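Local coordinates for uncharacterized protein (Bacteroides ovatus, PDB 4E6F), which is of unknown function but belongs to the DUF4468 family, whose domain adopts a TBP-like fold with helices packed on a curved antiparallel sheet, at residues 8-13 against 142-147; 46-51 against 163-168; 81-86 against 152-157. All coordinates share one frame; numbering follows the deposited sequence. Where two conformers were deposited one is given.

Contact 1 of 3, residues 8-13 against 142-147; sequences KDDTRY and TKLVRG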
loop_
_atom_site.group_PDB
_atom_site.type_symbol
_atom_site.label_atom_id
_atom_site.label_comp_id
_atom_site.label_asym_id
_atom_site.label_seq_id
_atom_site.Cartn_x
_atom_site.Cartn_y
_atom_site.Cartn_z
ATOM N N LYS A 8 20.766 -5.593 9.785
ATOM C CA LYS A 8 19.523 -4.892 9.437
ATOM C C LYS A 8 18.496 -4.999 10.562
ATOM O O LYS A 8 18.259 -6.098 11.079
ATOM C CB LYS A 8 18.908 -5.444 8.136
ATOM C CG LYS A 8 19.595 -5.001 6.855
ATOM C CD LYS A 8 18.851 -5.541 5.639
ATOM C CE LYS A 8 19.560 -5.241 4.342
ATOM N NZ LYS A 8 18.870 -5.861 3.178
ATOM N N ASP A 9 17.902 -3.854 10.948
ATOM C CA ASP A 9 16.861 -3.813 11.963
ATOM C C ASP A 9 15.523 -4.029 11.247
ATOM O O ASP A 9 15.012 -3.122 10.576
ATOM C CB ASP A 9 16.894 -2.486 12.745
ATOM C CG ASP A 9 15.863 -2.384 13.856
ATOM O OD1 ASP A 9 15.191 -3.404 14.144
ATOM O OD2 ASP A 9 15.729 -1.286 14.442
ATOM N N ASP A 10 14.993 -5.256 11.349
ATOM C CA ASP A 10 13.754 -5.645 10.665
ATOM C C ASP A 10 12.535 -5.679 11.596
ATOM O O ASP A 10 11.498 -6.236 11.226
ATOM C CB ASP A 10 13.960 -7.018 10.002
ATOM C CG ASP A 10 14.736 -6.948 8.703
ATOM O OD1 ASP A 10 14.704 -5.875 8.043
ATOM O OD2 ASP A 10 15.336 -7.965 8.323
ATOM N N THR A 11 12.631 -5.032 12.776
ATOM C CA THR A 11 11.559 -4.960 13.769
ATOM C C THR A 11 10.190 -4.621 13.124
ATOM O O THR A 11 9.188 -5.246 13.451
ATOM C CB THR A 11 11.933 -3.890 14.827
ATOM O OG1 THR A 11 13.152 -4.278 15.469
ATOM C CG2 THR A 11 10.844 -3.668 15.865
ATOM N N ARG A 12 10.165 -3.649 12.200
ATOM C CA ARG A 12 8.947 -3.168 11.545
ATOM C C ARG A 12 8.210 -4.284 10.794
ATOM O O ARG A 12 6.988 -4.266 10.709
ATOM C CB ARG A 12 9.324 -2.051 10.518
ATOM C CG ARG A 12 8.229 -1.663 9.479
ATOM C CD ARG A 12 7.158 -0.902 10.198
ATOM N NE ARG A 12 5.947 -0.633 9.418
ATOM C CZ ARG A 12 4.812 -1.314 9.524
ATOM N NH1 ARG A 12 4.766 -2.435 10.233
ATOM N NH2 ARG A 12 3.721 -0.894 8.900
ATOM N N TYR A 13 8.959 -5.238 10.249
ATOM C CA TYR A 13 8.435 -6.225 9.298
ATOM C C TYR A 13 7.991 -7.571 9.894
ATOM O O TYR A 13 7.643 -8.491 9.140
ATOM C CB TYR A 13 9.522 -6.461 8.238
ATOM C CG TYR A 13 10.040 -5.163 7.654
ATOM C CD1 TYR A 13 9.220 -4.346 6.876
ATOM C CD2 TYR A 13 11.342 -4.729 7.910
ATOM C CE1 TYR A 13 9.687 -3.145 6.348
ATOM C CE2 TYR A 13 11.821 -3.531 7.382
ATOM C CZ TYR A 13 10.977 -2.717 6.642
ATOM O OH TYR A 13 11.473 -1.542 6.115
ATOM N N THR A 142 10.664 -14.226 14.186
ATOM C CA THR A 142 11.762 -13.361 14.644
ATOM C C THR A 142 12.582 -12.799 13.493
ATOM O O THR A 142 13.319 -11.818 13.669
ATOM C CB THR A 142 12.665 -14.114 15.617
ATOM O OG1 THR A 142 13.126 -15.322 15.001
ATOM C CG2 THR A 142 11.967 -14.406 16.958
ATOM N N LYS A 143 12.498 -13.447 12.311
ATOM C CA LYS A 143 13.255 -13.000 11.165
ATOM C C LYS A 143 12.426 -13.157 9.931
ATOM O O LYS A 143 11.582 -14.047 9.852
ATOM C CB LYS A 143 14.545 -13.830 10.983
ATOM C CG LYS A 143 15.651 -13.595 12.010
ATOM C CD LYS A 143 16.867 -14.497 11.701
ATOM C CE LYS A 143 18.002 -14.306 12.697
ATOM N NZ LYS A 143 19.055 -15.368 12.561
ATOM N N LEU A 144 12.740 -12.347 8.944
ATOM C CA LEU A 144 12.215 -12.494 7.603
ATOM C C LEU A 144 12.882 -13.687 6.929
ATOM O O LEU A 144 14.105 -13.847 7.048
ATOM C CB LEU A 144 12.535 -11.224 6.808
ATOM C CG LEU A 144 11.765 -9.979 7.217
ATOM C CD1 LEU A 144 12.336 -8.756 6.522
ATOM C CD2 LEU A 144 10.284 -10.112 6.825
ATOM N N VAL A 145 12.103 -14.504 6.194
ATOM C CA VAL A 145 12.666 -15.597 5.375
ATOM C C VAL A 145 13.570 -14.899 4.363
ATOM O O VAL A 145 13.113 -13.972 3.694
ATOM C CB VAL A 145 11.541 -16.455 4.727
ATOM C CG1 VAL A 145 12.106 -17.412 3.678
ATOM C CG2 VAL A 145 10.764 -17.238 5.783
ATOM N N ARG A 146 14.871 -15.265 4.305
ATOM C CA ARG A 146 15.802 -14.454 3.525
ATOM C C ARG A 146 15.427 -14.257 2.063
ATOM O O ARG A 146 15.583 -13.135 1.581
ATOM C CB ARG A 146 17.245 -14.915 3.647
ATOM C CG ARG A 146 17.448 -16.352 3.332
ATOM C CD ARG A 146 18.816 -16.806 3.811
ATOM N NE ARG A 146 19.028 -18.222 3.521
ATOM C CZ ARG A 146 18.526 -19.213 4.250
ATOM N NH1 ARG A 146 17.806 -18.946 5.344
ATOM N NH2 ARG A 146 18.762 -20.471 3.915
ATOM N N GLY A 147 14.928 -15.296 1.388
ATOM C CA GLY A 147 14.546 -15.214 -0.017
ATOM C C GLY A 147 13.325 -14.343 -0.268
ATOM O O GLY A 147 13.142 -13.822 -1.373
HETATM O O HOH W 1 14.898 -10.329 9.506
#

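Contact 2 of 3, residues 46-51 against 163-168; sequences TKWMDE and FMDVAV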
loop_
_atom_site.group_PDB
_atom_site.type_symbol
_atom_site.label_atom_id
_atom_site.label_comp_id
_atom_site.label_asym_id
_atom_site.label_seq_id
_atom_site.Cartn_x
_atom_site.Cartn_y
_atom_site.Cartn_z
ATOM N N THR A 46 -10.684 12.231 -2.824
ATOM C CA THR A 46 -10.772 12.067 -4.284
ATOM C C THR A 46 -9.617 12.836 -4.931
ATOM O O THR A 46 -8.963 12.285 -5.833
ATOM C CB THR A 46 -12.135 12.475 -4.859
ATOM O OG1 THR A 46 -12.453 13.791 -4.439
ATOM C CG2 THR A 46 -13.246 11.511 -4.494
ATOM N N LYS A 47 -9.334 14.081 -4.462
ATOM C CA LYS A 47 -8.229 14.865 -5.009
ATOM C C LYS A 47 -6.903 14.157 -4.738
ATOM O O LYS A 47 -6.066 14.049 -5.633
ATOM C CB LYS A 47 -8.219 16.290 -4.426
ATOM C CG LYS A 47 -9.288 17.196 -5.019
ATOM N N TRP A 48 -6.714 13.645 -3.518
ATOM C CA TRP A 48 -5.469 12.947 -3.204
ATOM C C TRP A 48 -5.290 11.717 -4.102
ATOM O O TRP A 48 -4.221 11.540 -4.707
ATOM C CB TRP A 48 -5.407 12.520 -1.728
ATOM C CG TRP A 48 -4.279 11.558 -1.473
ATOM C CD1 TRP A 48 -2.949 11.857 -1.413
ATOM C CD2 TRP A 48 -4.371 10.122 -1.437
ATOM N NE1 TRP A 48 -2.204 10.706 -1.337
ATOM C CE2 TRP A 48 -3.053 9.622 -1.344
ATOM C CE3 TRP A 48 -5.447 9.212 -1.444
ATOM C CZ2 TRP A 48 -2.773 8.254 -1.278
ATOM C CZ3 TRP A 48 -5.170 7.849 -1.387
ATOM C CH2 TRP A 48 -3.848 7.382 -1.334
HETATM N N MSE A 49 -6.314 10.857 -4.168
HETATM C CA MSE A 49 -6.145 9.640 -4.942
HETATM C C MSE A 49 -5.944 9.943 -6.424
HETATM O O MSE A 49 -5.141 9.285 -7.075
HETATM C CB MSE A 49 -7.304 8.660 -4.751
HETATM C CG MSE A 49 -6.881 7.271 -5.222
HETATM SE SE MSE A 49 -8.343 6.013 -5.339
HETATM C CE MSE A 49 -8.770 5.934 -3.454
ATOM N N ASP A 50 -6.664 10.956 -6.941
ATOM C CA ASP A 50 -6.510 11.334 -8.344
ATOM C C ASP A 50 -5.059 11.736 -8.632
ATOM O O ASP A 50 -4.452 11.226 -9.568
ATOM C CB ASP A 50 -7.470 12.483 -8.687
ATOM C CG ASP A 50 -7.501 12.856 -10.149
ATOM O OD1 ASP A 50 -7.271 11.968 -10.992
ATOM O OD2 ASP A 50 -7.793 14.022 -10.449
ATOM N N GLU A 51 -4.494 12.632 -7.802
ATOM C CA GLU A 51 -3.120 13.080 -8.000
ATOM C C GLU A 51 -2.114 11.961 -7.744
ATOM O O GLU A 51 -1.148 11.812 -8.500
ATOM C CB GLU A 51 -2.813 14.294 -7.107
ATOM C CG GLU A 51 -3.567 15.553 -7.514
ATOM C CD GLU A 51 -3.330 16.071 -8.923
ATOM O OE1 GLU A 51 -2.166 16.059 -9.384
ATOM O OE2 GLU A 51 -4.317 16.488 -9.569
ATOM N N PHE A 163 0.364 5.567 3.437
ATOM C CA PHE A 163 -0.356 6.054 4.603
ATOM C C PHE A 163 0.210 7.398 5.068
ATOM O O PHE A 163 -0.557 8.252 5.522
ATOM C CB PHE A 163 -0.373 5.007 5.713
ATOM C CG PHE A 163 -1.078 3.734 5.282
ATOM C CD1 PHE A 163 -2.228 3.784 4.483
ATOM C CD2 PHE A 163 -0.620 2.490 5.700
ATOM C CE1 PHE A 163 -2.878 2.612 4.082
ATOM C CE2 PHE A 163 -1.272 1.316 5.288
ATOM C CZ PHE A 163 -2.392 1.388 4.486
HETATM N N MSE A 164 1.529 7.607 4.918
HETATM C CA MSE A 164 2.122 8.907 5.207
HETATM C C MSE A 164 1.591 9.965 4.208
HETATM O O MSE A 164 1.247 11.086 4.609
HETATM C CB MSE A 164 3.666 8.833 5.152
HETATM C CG MSE A 164 4.364 10.199 5.315
HETATM SE SE MSE A 164 3.991 11.140 7.004
HETATM C CE MSE A 164 4.758 9.832 8.244
ATOM N N ASP A 165 1.483 9.582 2.908
ATOM C CA ASP A 165 0.984 10.474 1.883
ATOM C C ASP A 165 -0.423 10.956 2.228
ATOM O O ASP A 165 -0.737 12.139 2.058
ATOM C CB ASP A 165 0.979 9.758 0.531
ATOM C CG ASP A 165 1.374 10.668 -0.592
ATOM O OD1 ASP A 165 2.485 11.257 -0.519
ATOM O OD2 ASP A 165 0.563 10.839 -1.518
ATOM N N VAL A 166 -1.268 10.030 2.722
ATOM C CA VAL A 166 -2.634 10.363 3.123
ATOM C C VAL A 166 -2.604 11.322 4.322
ATOM O O VAL A 166 -3.362 12.304 4.346
ATOM C CB VAL A 166 -3.457 9.100 3.440
ATOM C CG1 VAL A 166 -4.792 9.457 4.097
ATOM C CG2 VAL A 166 -3.654 8.221 2.192
ATOM N N ALA A 167 -1.765 11.012 5.341
ATOM C CA ALA A 167 -1.679 11.866 6.535
ATOM C C ALA A 167 -1.313 13.303 6.121
ATOM O O ALA A 167 -1.896 14.267 6.635
ATOM C CB ALA A 167 -0.635 11.312 7.505
ATOM N N VAL A 168 -0.384 13.433 5.155
ATOM C CA VAL A 168 0.053 14.739 4.619
ATOM C C VAL A 168 -1.129 15.421 3.890
ATOM O O VAL A 168 -1.327 16.636 4.037
ATOM C CB VAL A 168 1.308 14.593 3.705
ATOM C CG1 VAL A 168 1.658 15.910 3.003
ATOM C CG2 VAL A 168 2.502 14.088 4.509
#

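Contact 3 of 3, residues 81-86 against 152-157; sequences IVFSSS and RRKTVD. With NO3 (nitrate ion), chain C.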
loop_
_atom_site.group_PDB
_atom_site.type_symbol
_atom_site.label_atom_id
_atom_site.label_comp_id
_atom_site.label_asym_id
_atom_site.label_seq_id
_atom_site.Cartn_x
_atom_site.Cartn_y
_atom_site.Cartn_z
ATOM N N ILE A 81 8.411 -1.375 -8.068
ATOM C CA ILE A 81 9.001 -1.404 -6.730
ATOM C C ILE A 81 10.456 -1.826 -6.935
ATOM O O ILE A 81 10.691 -2.919 -7.451
ATOM C CB ILE A 81 8.254 -2.315 -5.733
ATOM C CG1 ILE A 81 6.889 -1.688 -5.326
ATOM C CG2 ILE A 81 9.124 -2.551 -4.480
ATOM C CD1 ILE A 81 6.061 -2.635 -4.475
ATOM N N VAL A 82 11.411 -0.970 -6.579
ATOM C CA VAL A 82 12.824 -1.312 -6.774
ATOM C C VAL A 82 13.362 -1.998 -5.521
ATOM O O VAL A 82 13.253 -1.449 -4.425
ATOM C CB VAL A 82 13.650 -0.049 -7.151
ATOM C CG1 VAL A 82 15.169 -0.341 -7.215
ATOM C CG2 VAL A 82 13.144 0.521 -8.475
ATOM N N PHE A 83 14.029 -3.156 -5.694
ATOM C CA PHE A 83 14.649 -3.863 -4.565
ATOM C C PHE A 83 16.077 -3.372 -4.342
ATOM O O PHE A 83 16.499 -3.127 -3.215
ATOM C CB PHE A 83 14.666 -5.380 -4.831
ATOM C CG PHE A 83 13.290 -5.973 -4.981
ATOM C CD1 PHE A 83 12.333 -5.818 -3.981
ATOM C CD2 PHE A 83 12.943 -6.681 -6.123
ATOM C CE1 PHE A 83 11.062 -6.392 -4.117
ATOM C CE2 PHE A 83 11.674 -7.255 -6.258
ATOM C CZ PHE A 83 10.748 -7.120 -5.242
ATOM N N SER A 84 16.843 -3.285 -5.436
ATOM C CA SER A 84 18.236 -2.877 -5.389
ATOM C C SER A 84 18.729 -2.546 -6.773
ATOM O O SER A 84 18.115 -2.913 -7.785
ATOM C CB SER A 84 19.106 -3.971 -4.771
ATOM O OG SER A 84 19.050 -5.141 -5.564
ATOM N N SER A 85 19.830 -1.828 -6.796
ATOM C CA SER A 85 20.463 -1.487 -8.050
ATOM C C SER A 85 21.966 -1.438 -7.845
ATOM O O SER A 85 22.479 -1.107 -6.760
ATOM C CB SER A 85 19.918 -0.169 -8.610
ATOM O OG SER A 85 20.670 0.946 -8.159
ATOM N N SER A 86 22.715 -1.874 -8.872
ATOM C CA SER A 86 24.172 -1.866 -8.922
ATOM C C SER A 86 24.563 -1.316 -10.290
ATOM O O SER A 86 23.651 -1.126 -11.106
ATOM C CB SER A 86 24.732 -3.272 -8.694
ATOM O OG SER A 86 24.336 -4.148 -9.737
ATOM N N ARG A 152 8.727 -8.615 1.189
ATOM C CA ARG A 152 7.978 -8.187 2.363
ATOM C C ARG A 152 8.415 -6.778 2.819
ATOM O O ARG A 152 7.553 -5.924 3.078
ATOM C CB ARG A 152 8.133 -9.213 3.480
ATOM C CG ARG A 152 7.373 -8.807 4.754
ATOM C CD ARG A 152 6.941 -10.037 5.531
ATOM N NE ARG A 152 6.462 -9.710 6.886
ATOM C CZ ARG A 152 5.466 -10.341 7.499
ATOM N NH1 ARG A 152 4.735 -11.235 6.846
ATOM N NH2 ARG A 152 5.151 -10.036 8.750
ATOM N N ARG A 153 9.738 -6.516 2.907
ATOM C CA ARG A 153 10.172 -5.174 3.298
ATOM C C ARG A 153 9.645 -4.095 2.356
ATOM O O ARG A 153 9.143 -3.064 2.820
ATOM C CB ARG A 153 11.706 -5.063 3.282
ATOM C CG ARG A 153 12.405 -5.757 4.415
ATOM C CD ARG A 153 13.842 -5.249 4.526
ATOM N NE ARG A 153 14.661 -6.168 5.314
ATOM C CZ ARG A 153 15.445 -7.124 4.812
ATOM N NH1 ARG A 153 15.581 -7.265 3.496
ATOM N NH2 ARG A 153 16.127 -7.920 5.623
ATOM N N LYS A 154 9.868 -4.273 1.045
ATOM C CA LYS A 154 9.527 -3.209 0.104
ATOM C C LYS A 154 8.016 -3.022 -0.012
ATOM O O LYS A 154 7.584 -1.883 -0.233
ATOM C CB LYS A 154 10.209 -3.421 -1.259
ATOM C CG LYS A 154 11.748 -3.346 -1.169
ATOM C CD LYS A 154 12.264 -2.019 -0.649
ATOM C CE LYS A 154 13.762 -1.869 -0.797
ATOM N NZ LYS A 154 14.507 -2.342 0.404
ATOM N N THR A 155 7.215 -4.091 0.176
ATOM C CA THR A 155 5.753 -3.911 0.114
ATOM C C THR A 155 5.263 -3.188 1.384
ATOM O O THR A 155 4.431 -2.278 1.301
ATOM C CB THR A 155 5.005 -5.232 -0.101
ATOM O OG1 THR A 155 5.552 -5.870 -1.262
ATOM C CG2 THR A 155 3.487 -5.007 -0.314
ATOM N N VAL A 156 5.786 -3.576 2.555
ATOM C CA VAL A 156 5.432 -2.886 3.808
ATOM C C VAL A 156 5.856 -1.399 3.703
ATOM O O VAL A 156 5.067 -0.520 4.081
ATOM C CB VAL A 156 6.036 -3.594 5.063
ATOM C CG1 VAL A 156 5.887 -2.726 6.331
ATOM C CG2 VAL A 156 5.389 -4.967 5.280
ATOM N N ASP A 157 7.077 -1.111 3.195
ATOM C CA ASP A 157 7.526 0.284 3.028
ATOM C C ASP A 157 6.588 1.042 2.088
ATOM O O ASP A 157 6.294 2.214 2.340
ATOM C CB ASP A 157 8.957 0.361 2.480
ATOM C CG ASP A 157 10.021 -0.159 3.432
ATOM O OD1 ASP A 157 9.693 -0.413 4.612
ATOM O OD2 ASP A 157 11.184 -0.324 2.989
HETATM N N NO3 C . 15.544 -5.581 0.247
HETATM O O1 NO3 C . 16.236 -6.574 0.416
HETATM O O2 NO3 C . 14.929 -5.042 1.138
HETATM O O3 NO3 C . 15.452 -5.086 -0.986
#

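Contact 1 of 3, residues 8-13 against 142-147
L144 is the one residue of 142-147 that reaches 8-13, and it does so with both methyl branches. CD2 meets the backbone and root of Y13, 3.9 Å from Y13 O and 4.0 Å from Y13 CB, while CD1 turns to D10 and lies 3.6 Å from D10 OD2. The side chains of D10 and L144 cross at about a right angle. With CG anti to its own carbonyl carbon (chi1 -70°), L144 sends its fork toward D10 and Y13. Y13 N bonds back to D10 O and closes the turn that presents both residues to L144. The Y13 ring leads away from this leucine; R12 CG lies over one of its faces, 3.7 Å above the plane and offset toward the rim. This is the closer part of the contact, and helix 149-169 backs it: L144 also packs on R152 and R153, Y13 OH bonds to D157, and Y13 O accepts from R152 NE. The looser side is polar and wet. No direct hydrogen bond joins the two segments; a water bridges them instead, donating to D10 OD2 at 2.7 Å and accepting from L144 N at 3.0 Å. The other carboxylate oxygen, D10 OD1, is paired with R153 NE, so one aspartate serves both the helix and the water. Two surface loops thus meet beside the N-terminal part of helix 149-169, at the edge of the helical layer of the TBP-like fold.

Contact 2 of 3, residues 46-51 against 163-168
W48 reaches from helix 38-54 to V166 and D165 of helix 149-169, two helices that pack beside one another on the curved sheet of the TBP-like fold. The tryptophan loses more surface here than either partner. Its CG stands anti to the backbone N (chi1 168°), which carries the indole across to the other helix. There V166 offers a single methyl: CG2 sits over one face of the six-membered ring, 3.6 Å from its centroid, a CH-pi contact. Neighbouring D165 works at the rim instead, so consecutive residues hold the indole from its face and its edge. Were W48 an alanine, the space over V166 CG2 would probably be left as a gap and D165 OD2 would lose its indole donor. The other oxygen, D165 OD1, forms a salt bridge with R176 in the C-terminal tail, a second tie likely to steady the carboxylate. Beneath, V166 also rests on F31 of strand 24-32. Ring and carboxylate planes are turned 58° apart, and W48 NE1 donates almost within its ring plane to the anti side of D165 OD2, at 2.8 Å and 167°.

Contact 3 of 3, residues 81-86 against 152-157
K154 lies across the end of strand 72-85, where helix 149-169 covers one face of the antiparallel sheet in this TBP-like fold; the axes of strand 81-85 and helix 152-157 approach to 9.1 Å, with 137° between their directions. Its CB packs against I81 CG2 at 3.5 Å, the more deeply buried end of the contact. CG comes next, set at the edge of the F83 ring near its plane, 3.8 Å from F83 CD1. The F83 ring also meets W151 of the same helix edge-to-face. CD and CE then run past the strand backbone, CE lying 3.7 Å from V82 O. Bends at chi2 (-60°) and chi4 (-91°) fold the chain so that the ammonium reaches a nitrate ion, probably from the crystallisation liquor. The strand is itself irregular at this point: F83 and S84 both face D91 in a classic beta bulge. R153, one residue back on the helix, extends its guanidinium to the same anion, with NH1 giving O2 a weak bond. Lysine and arginine together probably offset the negative charge of the ion. At the tip, K154 NZ donates to nitrate O2 at 2.8 Å and more weakly to O3 at 3.2 Å.

In the fold
Contact 2 is the buried member, contact 1 lies at the surface, and contact 3 is partly buried between them. Contacts 2 and 3 both use helix 149-169, with centres about 21 Å apart: one sets it against helix 38-54, the other against strand 72-85. Contact 1 is made between two loops, yet both of them also touch that helix directly, so contacts 1 and 3 meet near its start. Contacts 1 and 2 sit on opposite sides of the chain's centre. Chemistry follows depth: an aromatic face and a direct hydrogen bond inside, lysine methylenes and a bound anion midway, a leucine and a bridging water outside.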